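Local coordinates for acetyl-CoA hydrolase/transferase family protein (Porphyromonas gingivalis, PDB 2NVV) that probably hydrolyses acetyl-CoA or transfers its coenzyme A to another carboxylic acid, and binds zinc, at residues V120-I125 with A152-V157; P254-V259 with T349-L354. All coordinates share one frame; numbering follows the deposited sequence.

Contact 1: residues V120-I125 with A152-V157; sequences VDVAII and ADRIIV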
# COMPACT_ATOMS: atom_id res chain seq x y z
N VAL A 120 2.98 -12.21 -24.08
CA VAL A 120 3.06 -10.95 -24.83
C VAL A 120 3.44 -11.44 -26.23
O VAL A 120 4.56 -11.92 -26.44
CB VAL A 120 4.18 -10.02 -24.32
CG1 VAL A 120 4.12 -8.72 -25.08
CG2 VAL A 120 4.04 -9.76 -22.83
N ASP A 121 2.51 -11.34 -27.17
CA ASP A 121 2.78 -11.79 -28.53
C ASP A 121 3.65 -10.83 -29.33
O ASP A 121 4.63 -11.23 -29.96
CB ASP A 121 1.46 -12.03 -29.24
CG ASP A 121 0.70 -13.19 -28.67
OD1 ASP A 121 1.14 -14.34 -28.87
OD2 ASP A 121 -0.32 -12.96 -28.00
N VAL A 122 3.29 -9.56 -29.31
CA VAL A 122 4.05 -8.57 -30.02
C VAL A 122 4.17 -7.29 -29.20
O VAL A 122 3.34 -7.01 -28.32
CB VAL A 122 3.43 -8.29 -31.44
CG1 VAL A 122 1.98 -8.73 -31.47
CG2 VAL A 122 3.53 -6.83 -31.80
N ALA A 123 5.24 -6.54 -29.47
CA ALA A 123 5.50 -5.28 -28.80
C ALA A 123 5.62 -4.21 -29.88
O ALA A 123 6.41 -4.36 -30.82
CB ALA A 123 6.79 -5.37 -28.01
N ILE A 124 4.81 -3.16 -29.78
CA ILE A 124 4.88 -2.06 -30.74
C ILE A 124 5.60 -0.95 -29.97
O ILE A 124 5.14 -0.56 -28.90
CB ILE A 124 3.50 -1.53 -31.15
CG1 ILE A 124 2.50 -2.67 -31.34
CG2 ILE A 124 3.64 -0.71 -32.42
CD1 ILE A 124 2.76 -3.55 -32.51
N ILE A 125 6.72 -0.46 -30.49
CA ILE A 125 7.45 0.59 -29.79
C ILE A 125 7.84 1.78 -30.66
O ILE A 125 8.06 1.63 -31.86
CB ILE A 125 8.72 0.02 -29.13
CG1 ILE A 125 9.67 -0.53 -30.20
CG2 ILE A 125 8.36 -1.09 -28.16
CD1 ILE A 125 11.00 -1.04 -29.66
N ALA A 152 8.06 -10.30 -25.57
CA ALA A 152 7.37 -10.41 -26.86
C ALA A 152 8.01 -11.38 -27.84
O ALA A 152 9.22 -11.51 -27.89
CB ALA A 152 7.25 -9.03 -27.51
N ASP A 153 7.16 -12.05 -28.62
CA ASP A 153 7.62 -12.99 -29.64
C ASP A 153 8.20 -12.20 -30.81
O ASP A 153 9.19 -12.60 -31.42
CB ASP A 153 6.44 -13.83 -30.13
CG ASP A 153 6.06 -14.93 -29.17
OD1 ASP A 153 4.94 -15.47 -29.32
OD2 ASP A 153 6.86 -15.26 -28.27
N ARG A 154 7.55 -11.08 -31.14
CA ARG A 154 8.01 -10.24 -32.24
C ARG A 154 7.82 -8.77 -31.89
O ARG A 154 6.92 -8.41 -31.14
CB ARG A 154 7.28 -10.59 -33.53
CG ARG A 154 5.80 -10.80 -33.36
CD ARG A 154 5.14 -11.35 -34.62
NE ARG A 154 3.69 -11.45 -34.45
CZ ARG A 154 3.10 -12.32 -33.64
NH1 ARG A 154 3.84 -13.16 -32.92
NH2 ARG A 154 1.78 -12.33 -33.51
N ILE A 155 8.70 -7.93 -32.43
CA ILE A 155 8.67 -6.49 -32.17
C ILE A 155 8.45 -5.66 -33.41
O ILE A 155 9.09 -5.89 -34.43
CB ILE A 155 9.97 -6.03 -31.50
CG1 ILE A 155 10.17 -6.78 -30.18
CG2 ILE A 155 9.95 -4.52 -31.28
CD1 ILE A 155 11.50 -6.52 -29.52
N ILE A 156 7.55 -4.69 -33.31
CA ILE A 156 7.26 -3.78 -34.41
C ILE A 156 7.77 -2.40 -34.00
O ILE A 156 7.22 -1.77 -33.10
CB ILE A 156 5.75 -3.68 -34.70
CG1 ILE A 156 5.21 -5.03 -35.19
CG2 ILE A 156 5.49 -2.59 -35.73
CD1 ILE A 156 3.72 -5.04 -35.45
N VAL A 157 8.84 -1.95 -34.65
CA VAL A 157 9.43 -0.65 -34.34
C VAL A 157 8.92 0.51 -35.20
O VAL A 157 8.65 0.35 -36.40
CB VAL A 157 10.97 -0.70 -34.46
CG1 VAL A 157 11.57 0.64 -34.05
CG2 VAL A 157 11.51 -1.85 -33.61
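Ala123 O accepts the amide N-H of Ile156 at 2.8 Å in an almost straight bond (171°). Ala123 N gives its hydrogen to Arg154 O, and Ile125 N to Ile156 O. The strands therefore run parallel in register, Val122 beside Arg154 through Ile125 beside Val157. Near the strand starts, Arg154 N lies in the carbonyl plane of Asp121 O at 3.2 Å. Asp153 N comes to Asp121 O from above that plane at 3.0 Å in a bent bond, and shares its hydrogen weakly with Val120 O.

On one face of the sheet, Ile124 and Ile156 lie side by side, with Ile124 CD1 against the CB and CD1 of Ile156. The Arg154 chain runs extended to NE and turns at chi4 (-69°), which places Val122 CG1 and Asp121 O over one face of the guanidinium. A salt bridge to Asp19 and a bond from NE to Phe14 O hold this group. Asp121 OD2 accepts from Asn20 N, while its OD1 lies 4.0 Å from Asp153 OD1, two like charges side by side. On the other face, Ala123 CB meets Ala152 CB at 3.7 Å, and Ile125 CD1 touches Ile155 CG2 and Val157 CG2.

The pair belongs to a seven-stranded parallel sheet. Strand 20-23 flanks 122-127, strand 206-212 flanks 154-160, and helix 145-151 packs on the face of Ile125 and Ile155.

Contact 2: residues P254-V259 with T349-L354; sequences PLQSGV and TINTAL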
# COMPACT_ATOMS: atom_id res chain seq x y z
N PRO A 254 13.15 14.58 -2.21
CA PRO A 254 12.68 14.45 -3.59
C PRO A 254 11.17 14.62 -3.61
O PRO A 254 10.50 14.25 -2.65
CB PRO A 254 13.09 13.03 -3.97
CG PRO A 254 14.27 12.78 -3.13
CD PRO A 254 13.87 13.37 -1.80
N LEU A 255 10.65 15.17 -4.71
CA LEU A 255 9.20 15.35 -4.83
C LEU A 255 8.57 14.56 -5.95
O LEU A 255 9.22 14.16 -6.90
CB LEU A 255 8.85 16.82 -5.05
CG LEU A 255 9.13 17.86 -3.97
CD1 LEU A 255 8.67 19.21 -4.49
CD2 LEU A 255 8.40 17.54 -2.68
N GLN A 256 7.27 14.34 -5.81
CA GLN A 256 6.48 13.64 -6.80
C GLN A 256 5.12 14.32 -6.81
O GLN A 256 4.55 14.59 -5.74
CB GLN A 256 6.33 12.16 -6.45
CG GLN A 256 5.47 11.37 -7.42
CD GLN A 256 3.99 11.47 -7.12
OE1 GLN A 256 3.57 11.37 -5.97
NE2 GLN A 256 3.19 11.67 -8.16
N SER A 257 4.63 14.64 -8.00
CA SER A 257 3.34 15.28 -8.13
C SER A 257 2.64 14.70 -9.34
O SER A 257 3.30 14.12 -10.22
CB SER A 257 3.50 16.79 -8.32
OG SER A 257 3.83 17.10 -9.67
N GLY A 258 1.32 14.83 -9.38
CA GLY A 258 0.59 14.32 -10.52
C GLY A 258 0.64 15.33 -11.65
O GLY A 258 1.48 16.23 -11.66
N VAL A 259 -0.26 15.18 -12.60
CA VAL A 259 -0.34 16.10 -13.73
C VAL A 259 -1.63 16.89 -13.58
O VAL A 259 -2.61 16.38 -13.04
CB VAL A 259 -0.36 15.32 -15.06
CG1 VAL A 259 -0.63 16.27 -16.23
CG2 VAL A 259 0.97 14.61 -15.25
N THR A 349 5.28 12.90 -1.61
CA THR A 349 4.30 12.74 -2.67
C THR A 349 3.08 13.64 -2.54
O THR A 349 2.53 13.80 -1.45
CB THR A 349 3.82 11.26 -2.77
OG1 THR A 349 3.14 10.90 -1.58
CG2 THR A 349 5.00 10.33 -2.94
N ILE A 350 2.66 14.22 -3.67
CA ILE A 350 1.51 15.11 -3.74
C ILE A 350 0.63 14.66 -4.90
O ILE A 350 1.02 14.75 -6.06
CB ILE A 350 1.97 16.56 -3.98
CG1 ILE A 350 3.17 16.88 -3.09
CG2 ILE A 350 0.83 17.52 -3.68
CD1 ILE A 350 4.04 17.98 -3.63
N ASN A 351 -0.57 14.17 -4.57
CA ASN A 351 -1.49 13.67 -5.56
C ASN A 351 -2.87 14.26 -5.39
O ASN A 351 -3.17 14.83 -4.34
CB ASN A 351 -1.55 12.15 -5.45
CG ASN A 351 -0.28 11.49 -5.95
OD1 ASN A 351 -0.12 11.28 -7.15
ND2 ASN A 351 0.63 11.17 -5.05
N THR A 352 -3.71 14.12 -6.41
CA THR A 352 -5.07 14.65 -6.38
C THR A 352 -6.10 13.65 -5.88
O THR A 352 -5.87 12.44 -5.85
CB THR A 352 -5.52 15.11 -7.76
OG1 THR A 352 -5.90 13.97 -8.54
CG2 THR A 352 -4.41 15.84 -8.48
N ALA A 353 -7.27 14.16 -5.49
CA ALA A 353 -8.33 13.30 -5.01
C ALA A 353 -9.63 13.67 -5.72
O ALA A 353 -9.92 14.85 -5.83
CB ALA A 353 -8.49 13.47 -3.52
N LEU A 354 -10.37 12.68 -6.23
CA LEU A 354 -11.64 12.97 -6.89
C LEU A 354 -12.54 13.42 -5.77
O LEU A 354 -13.30 14.38 -5.90
CB LEU A 354 -12.27 11.73 -7.51
CG LEU A 354 -11.60 11.13 -8.75
CD1 LEU A 354 -12.61 10.22 -9.44
CD2 LEU A 354 -11.15 12.25 -9.68
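Ile350 N bonds to Gln256 O at 2.8 Å between two parallel strands. The side chains of Gln256 and Asn351 join their amides across the same gap. Asn351 ND2 donates to Gln256 OE1 at 3.1 Å, in the carbonyl plane and on a lone pair, but the bond is bent and leaves the Asn351 amide plane. The return bond, from Gln256 NE2 to Asn351 OD1, is weak at 3.5 Å. The two amide planes are 24° apart. Gln256 CG is anti to the backbone N (chi1 178°), and a bend at chi2 carries the amide over to Asn351.

Further along, Gly258 N reaches Ile350 O only weakly. Ser257 OG turns to its own chain and donates to Gly258 O.

Gln256 OE1 also lies 3.2 Å from Thr349 CB. Phe382 of helix 379-385 touches both Gln256 and Thr349. Leu255 CD2 and Ile350 CD1 meet loosely, and helix 261-272 packs on their side.

Strand 255-257 runs into a glycine-containing turn and then helix 261-272, a pattern resembling a Rossmann-type strand-turn-helix. Gly258 and Val259 belong to the predicted CoA-binding loop. The Gln256 side chain lies about 4 Å from that of Glu284, the predicted residue of the glutamyl-CoA thioester.

Both contacts are buried pairings of parallel strands, but they belong to different sheets, with centres about 32 Å apart and no touch between them. Contact 1 joins two inner strands of the N-terminal sheet, away from the zinc and the predicted CoA and active sites. Contact 2 lies nearer the middle of the chain, and strand 255-257 is bonded on its other side to strand 279-282. Their chemistry follows their place. In contact 1 the backbone bonds are regular along the strands, less so at their start, where charges gather, and aliphatic side chains dominate. Contact 2 is smaller, burying 320 Å² against 574 Å², and depends more on polar side chains beside the predicted CoA site and catalytic glutamate.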